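Local atomic coordinates of Exo-beta-1,3-galactanase (Bifidobacterium bifidum, PDB entry 5FLW), a protein that probably hydrolyses beta-1,3-galactans as an exo-acting family 43 glycoside hydrolase, releasing galactose from non-reducing chain ends. Residues 7-12 and 273-278; 17-22 and 49-54. One frame throughout, in Å; residues are numbered along the deposited sequence.

Contact 1: 7-12 and 273-278; sequences AFLPHD and LGNSPI
Residues 7-12 and 273-278 join through one antiparallel hydrogen-bonded pair, Phe8 with Ile278, and the touching parts run 123° apart, so they cross and do not continue as a ladder. Phe8 N donates to Ile278 O at 3.0 Å, nearly along the C=O axis; Ile278 N donates to Phe8 O, also at 3.0 Å and in the carbonyl plane. Ile278 O additionally receives a CA-H...O contact from Ala7 CA at 3.3 Å. Ile278 opens strand 278-286 of the last four-stranded sheet, to which the N-terminal segment adds this single bridge.

The paired side chains share one face of the sheet. Both take the crowded first torsion, between backbone N and carbonyl carbon: Phe8 CG with chi1 51°, Ile278 CG1 with chi1 64°. They cross obliquely, Ile278 CD1 lying 3.9 Å from Phe8 CE1, while Pro10 CD approaches Ile278 CG1 at 4.2 Å.

Leu9, its CG anti to the backbone N, sets CD1 3.5 Å from Asn275 O and CD2 3.8 Å from Asn275 OD1; Asn275 ND2 bonds to Asp272. An alanine at Leu9 would remove both methyls and probably loosen the packing against Asn275. Within 273-278, Leu273 O accepts from both Ser276 N and Ser276 OG, tying the 3-10 segment 273-274 to Ser276. The polar bonding across the contact is thus purely backbone, which fixes the register at Phe8 and Ile278; Phe8, Pro10 and Ile278 add apolar contact, whereas Leu9 lays its methyls on carbonyl and amide oxygens.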
loop_
_atom_site.group_PDB
_atom_site.type_symbol
_atom_site.label_atom_id
_atom_site.label_comp_id
_atom_site.label_asym_id
_atom_site.label_seq_id
_atom_site.Cartn_x
_atom_site.Cartn_y
_atom_site.Cartn_z
ATOM N N ALA A 7 -15.810 -0.288 -9.486
ATOM C CA ALA A 7 -14.732 -1.093 -10.035
ATOM C C ALA A 7 -14.498 -0.632 -11.473
ATOM O O ALA A 7 -15.451 -0.518 -12.258
ATOM C CB ALA A 7 -15.119 -2.578 -10.014
ATOM N N PHE A 8 -13.239 -0.339 -11.813
ATOM C CA PHE A 8 -12.941 0.195 -13.136
ATOM C C PHE A 8 -11.444 0.121 -13.390
ATOM O O PHE A 8 -10.625 -0.016 -12.459
ATOM C CB PHE A 8 -13.425 1.649 -13.317
ATOM C CG PHE A 8 -12.978 2.578 -12.220
ATOM C CD1 PHE A 8 -11.732 3.195 -12.276
ATOM C CD2 PHE A 8 -13.802 2.823 -11.108
ATOM C CE1 PHE A 8 -11.305 4.058 -11.257
ATOM C CE2 PHE A 8 -13.381 3.688 -10.078
ATOM C CZ PHE A 8 -12.138 4.303 -10.153
ATOM N N LEU A 9 -11.100 0.219 -14.676
ATOM C CA LEU A 9 -9.707 0.304 -15.087
ATOM C C LEU A 9 -9.369 1.778 -15.315
ATOM O O LEU A 9 -9.902 2.396 -16.254
ATOM C CB LEU A 9 -9.466 -0.508 -16.357
ATOM C CG LEU A 9 -8.007 -0.519 -16.830
ATOM C CD1 LEU A 9 -7.096 -1.164 -15.776
ATOM C CD2 LEU A 9 -7.877 -1.171 -18.217
ATOM N N PRO A 10 -8.529 2.389 -14.478
ATOM C CA PRO A 10 -8.237 3.821 -14.639
ATOM C C PRO A 10 -7.301 4.084 -15.817
ATOM O O PRO A 10 -6.512 3.235 -16.234
ATOM C CB PRO A 10 -7.554 4.199 -13.314
ATOM C CG PRO A 10 -6.909 2.903 -12.838
ATOM C CD PRO A 10 -7.835 1.794 -13.310
ATOM N N HIS A 11 -7.410 5.319 -16.329
ATOM C CA HIS A 11 -6.584 5.865 -17.396
ATOM C C HIS A 11 -6.010 7.202 -16.941
ATOM O O HIS A 11 -6.575 7.875 -16.072
ATOM C CB HIS A 11 -7.385 6.057 -18.720
ATOM C CG HIS A 11 -7.869 4.756 -19.286
ATOM N ND1 HIS A 11 -8.971 4.098 -18.782
ATOM C CD2 HIS A 11 -7.346 3.941 -20.244
ATOM C CE1 HIS A 11 -9.129 2.951 -19.422
ATOM N NE2 HIS A 11 -8.161 2.833 -20.319
ATOM N N ASP A 12 -4.835 7.529 -17.470
ATOM C CA ASP A 12 -4.263 8.836 -17.198
ATOM C C ASP A 12 -4.669 9.846 -18.279
ATOM O O ASP A 12 -5.304 9.506 -19.287
ATOM C CB ASP A 12 -2.751 8.727 -16.962
ATOM C CG ASP A 12 -1.951 8.304 -18.204
ATOM O OD1 ASP A 12 -2.349 8.614 -19.345
ATOM O OD2 ASP A 12 -0.867 7.684 -18.000
ATOM N N LEU A 273 -1.864 -8.650 -16.071
ATOM C CA LEU A 273 -1.645 -7.878 -14.845
ATOM C C LEU A 273 -1.709 -6.366 -15.079
ATOM O O LEU A 273 -2.197 -5.628 -14.212
ATOM C CB LEU A 273 -0.315 -8.284 -14.199
ATOM C CG LEU A 273 -0.348 -9.670 -13.544
ATOM C CD1 LEU A 273 1.065 -10.245 -13.329
ATOM C CD2 LEU A 273 -1.083 -9.533 -12.235
ATOM N N GLY A 274 -1.198 -5.886 -16.222
ATOM C CA GLY A 274 -1.204 -4.448 -16.477
ATOM C C GLY A 274 -2.595 -3.842 -16.519
ATOM O O GLY A 274 -2.760 -2.646 -16.258
ATOM N N ASN A 275 -3.616 -4.651 -16.854
ATOM C CA ASN A 275 -5.003 -4.212 -16.954
ATOM C C ASN A 275 -5.859 -4.623 -15.746
ATOM O O ASN A 275 -7.102 -4.616 -15.834
ATOM C CB ASN A 275 -5.611 -4.680 -18.278
ATOM C CG ASN A 275 -4.890 -4.075 -19.472
ATOM O OD1 ASN A 275 -4.691 -2.853 -19.528
ATOM N ND2 ASN A 275 -4.476 -4.920 -20.425
ATOM N N SER A 276 -5.223 -4.949 -14.613
ATOM C CA SER A 276 -5.950 -5.233 -13.380
ATOM C C SER A 276 -6.732 -3.999 -12.958
ATOM O O SER A 276 -6.116 -2.940 -12.730
ATOM C CB SER A 276 -4.951 -5.556 -12.260
ATOM O OG SER A 276 -4.257 -6.752 -12.555
ATOM N N PRO A 277 -8.050 -4.094 -12.786
ATOM C CA PRO A 277 -8.826 -2.934 -12.315
ATOM C C PRO A 277 -8.532 -2.618 -10.847
ATOM O O PRO A 277 -7.810 -3.336 -10.137
ATOM C CB PRO A 277 -10.289 -3.390 -12.477
ATOM C CG PRO A 277 -10.243 -4.509 -13.432
ATOM C CD PRO A 277 -8.926 -5.211 -13.201
ATOM N N ILE A 278 -9.126 -1.513 -10.388
ATOM C CA ILE A 278 -9.164 -1.165 -8.969
ATOM C C ILE A 278 -10.625 -1.056 -8.529
ATOM O O ILE A 278 -11.539 -0.842 -9.341
ATOM C CB ILE A 278 -8.402 0.147 -8.618
ATOM C CG1 ILE A 278 -9.066 1.363 -9.307
ATOM C CG2 ILE A 278 -6.903 0.016 -8.986
ATOM C CD1 ILE A 278 -8.464 2.707 -8.919
#

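Contact 2: 17-22 and 49-54; sequences VAQLHG and CCYTTT
Tyr51 CG stands anti to the carbonyl carbon (chi1 -54°), and chi2 of 88° turns the ring plane about perpendicular to the CA-CB-CG plane; the phenol extends from strand 48-53 to the backbone of residues 17-20. On the facing side Gln19 CG is likewise anti to its carbonyl carbon, and the chain bends at chi2; the two side chains lie side by side, pointing the same way.

The central bond runs from Gln19 N to Tyr51 OH, 2.9 Å long and nearly straight, with 168° at the hydrogen. Ala18 CB covers one face of the Tyr51 ring as a CH-pi contact, 4.2 Å from the ring centroid and offset toward the rim beside CE2. Leu20 CD2 approaches Tyr51 CD1 obliquely at 3.6 Å, and Cys49 SG, two residues earlier on the strand, touches Gln19 CB at 4.0 Å.

Strand 48-53 belongs to the first of five four-stranded antiparallel sheets, which match the blades of the five-bladed beta-propeller of family 43. Residues 17-22 form the irregular run leading into strand 24-28 of that same sheet. They make two successive inverse gamma turns, centred on Gln19 and Leu20, each with a weak backbone bond, Leu20 N to Ala18 O and His21 N to Gln19 O.

A water joins the site in the plane of the Tyr51 ring, at its edge: it lies 2.6 Å from Tyr51 OH and donates to Val17 O at 2.9 Å. The phenol oxygen is therefore gripped from two directions, by a backbone N-H and by the water. The amide of Gln19 turns elsewhere: OE1 accepts from Lys39 N, and NE2 bonds weakly to Gly274 O.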
loop_
_atom_site.group_PDB
_atom_site.type_symbol
_atom_site.label_atom_id
_atom_site.label_comp_id
_atom_site.label_asym_id
_atom_site.label_seq_id
_atom_site.Cartn_x
_atom_site.Cartn_y
_atom_site.Cartn_z
ATOM N N VAL A 17 -3.536 3.389 -20.027
ATOM C CA VAL A 17 -3.948 2.778 -18.772
ATOM C C VAL A 17 -3.059 3.290 -17.627
ATOM O O VAL A 17 -1.829 3.269 -17.741
ATOM C CB VAL A 17 -3.897 1.244 -18.907
ATOM C CG1 VAL A 17 -4.100 0.571 -17.537
ATOM C CG2 VAL A 17 -4.936 0.774 -19.935
ATOM N N ALA A 18 -3.674 3.741 -16.517
ATOM C CA ALA A 18 -2.904 4.169 -15.340
ATOM C C ALA A 18 -2.522 2.923 -14.535
ATOM O O ALA A 18 -3.398 2.158 -14.113
ATOM C CB ALA A 18 -3.694 5.147 -14.454
ATOM N N GLN A 19 -1.216 2.713 -14.333
ATOM C CA GLN A 19 -0.693 1.540 -13.626
ATOM C C GLN A 19 -0.832 1.732 -12.103
ATOM O O GLN A 19 0.138 1.783 -11.331
ATOM C CB GLN A 19 0.742 1.261 -14.074
ATOM C CG GLN A 19 0.924 0.853 -15.573
ATOM C CD GLN A 19 0.226 -0.457 -15.942
ATOM O OE1 GLN A 19 0.395 -1.475 -15.288
ATOM N NE2 GLN A 19 -0.589 -0.417 -17.004
ATOM N N LEU A 20 -2.084 1.844 -11.671
ATOM C CA LEU A 20 -2.392 2.086 -10.260
ATOM C C LEU A 20 -2.552 0.745 -9.525
ATOM O O LEU A 20 -3.617 0.425 -8.978
ATOM C CB LEU A 20 -3.632 2.979 -10.114
ATOM C CG LEU A 20 -3.426 4.413 -10.615
ATOM C CD1 LEU A 20 -4.755 5.114 -10.853
ATOM C CD2 LEU A 20 -2.508 5.253 -9.687
ATOM N N HIS A 21 -1.459 -0.034 -9.517
ATOM C CA HIS A 21 -1.443 -1.389 -8.974
ATOM C C HIS A 21 -0.525 -1.440 -7.758
ATOM O O HIS A 21 0.636 -1.002 -7.827
ATOM C CB HIS A 21 -0.920 -2.393 -9.993
ATOM C CG HIS A 21 -1.527 -2.257 -11.351
ATOM N ND1 HIS A 21 -2.881 -2.433 -11.581
ATOM C CD2 HIS A 21 -0.956 -2.018 -12.558
ATOM C CE1 HIS A 21 -3.117 -2.258 -12.870
ATOM N NE2 HIS A 21 -1.963 -2.026 -13.491
ATOM N N GLY A 22 -1.045 -1.983 -6.657
ATOM C CA GLY A 22 -0.288 -2.063 -5.415
ATOM C C GLY A 22 0.192 -0.717 -4.910
ATOM O O GLY A 22 1.293 -0.632 -4.369
ATOM N N CYS A 49 5.640 3.652 -11.472
ATOM C CA CYS A 49 4.932 4.747 -12.129
ATOM C C CYS A 49 4.385 5.723 -11.093
ATOM O O CYS A 49 3.805 5.307 -10.086
ATOM C CB CYS A 49 3.750 4.178 -12.920
ATOM S SG CYS A 49 4.276 3.173 -14.324
ATOM N N CYS A 50 4.493 7.022 -11.394
ATOM C CA CYS A 50 3.961 8.073 -10.535
ATOM C C CYS A 50 2.815 8.795 -11.240
ATOM O O CYS A 50 2.940 9.153 -12.420
ATOM C CB CYS A 50 5.057 9.082 -10.160
ATOM S SG CYS A 50 4.508 10.462 -9.157
ATOM N N TYR A 51 1.701 9.009 -10.512
ATOM C CA TYR A 51 0.579 9.814 -10.992
ATOM C C TYR A 51 0.158 10.804 -9.912
ATOM O O TYR A 51 0.306 10.533 -8.716
ATOM C CB TYR A 51 -0.656 8.955 -11.323
ATOM C CG TYR A 51 -0.351 7.844 -12.295
ATOM C CD1 TYR A 51 0.106 6.601 -11.835
ATOM C CD2 TYR A 51 -0.470 8.040 -13.680
ATOM C CE1 TYR A 51 0.443 5.584 -12.717
ATOM C CE2 TYR A 51 -0.124 7.028 -14.570
ATOM C CZ TYR A 51 0.311 5.805 -14.072
ATOM O OH TYR A 51 0.629 4.810 -14.968
ATOM N N THR A 52 -0.376 11.951 -10.330
ATOM C CA THR A 52 -0.944 12.906 -9.386
ATOM C C THR A 52 -2.427 13.141 -9.661
ATOM O O THR A 52 -2.916 12.975 -10.789
ATOM C CB THR A 52 -0.208 14.251 -9.391
ATOM O OG1 THR A 52 -0.127 14.730 -10.738
ATOM C CG2 THR A 52 1.204 14.097 -8.808
ATOM N N THR A 53 -3.135 13.549 -8.608
ATOM C CA THR A 53 -4.554 13.862 -8.715
ATOM C C THR A 53 -4.932 14.832 -7.608
ATOM O O THR A 53 -4.292 14.887 -6.551
ATOM C CB THR A 53 -5.436 12.595 -8.654
ATOM O OG1 THR A 53 -6.773 12.893 -9.073
ATOM C CG2 THR A 53 -5.453 12.000 -7.234
ATOM N N THR A 54 -5.989 15.588 -7.863
ATOM C CA THR A 54 -6.656 16.309 -6.796
ATOM C C THR A 54 -8.072 15.810 -6.552
ATOM O O THR A 54 -8.700 16.233 -5.569
ATOM C CB THR A 54 -6.675 17.813 -7.090
ATOM O OG1 THR A 54 -7.383 18.054 -8.315
ATOM C CG2 THR A 54 -5.231 18.341 -7.209
HETATM O O HOH W 1 0.256 5.249 -17.520
#

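From the N terminus, the chain first passes residues 7-12, which contact 1 ties to 273-278 at the start of strand 278-286 in the last sheet; this closes a loop of 260 residues that holds four sheets and the first two strands of the fifth. Contact 2 falls wholly within that loop and closes a short one of 26 residues, fastening 17-22 to strand 48-53 of the first sheet. Their centres lie 10 Å apart, and probable hydrogen bonds, Pro10 O with Ala18 N and Gly274 O with His21 NE2, couple them. Together the two contacts let the N-terminal residues bridge the first and last sheets, consistent with closure of the five-bladed propeller between them.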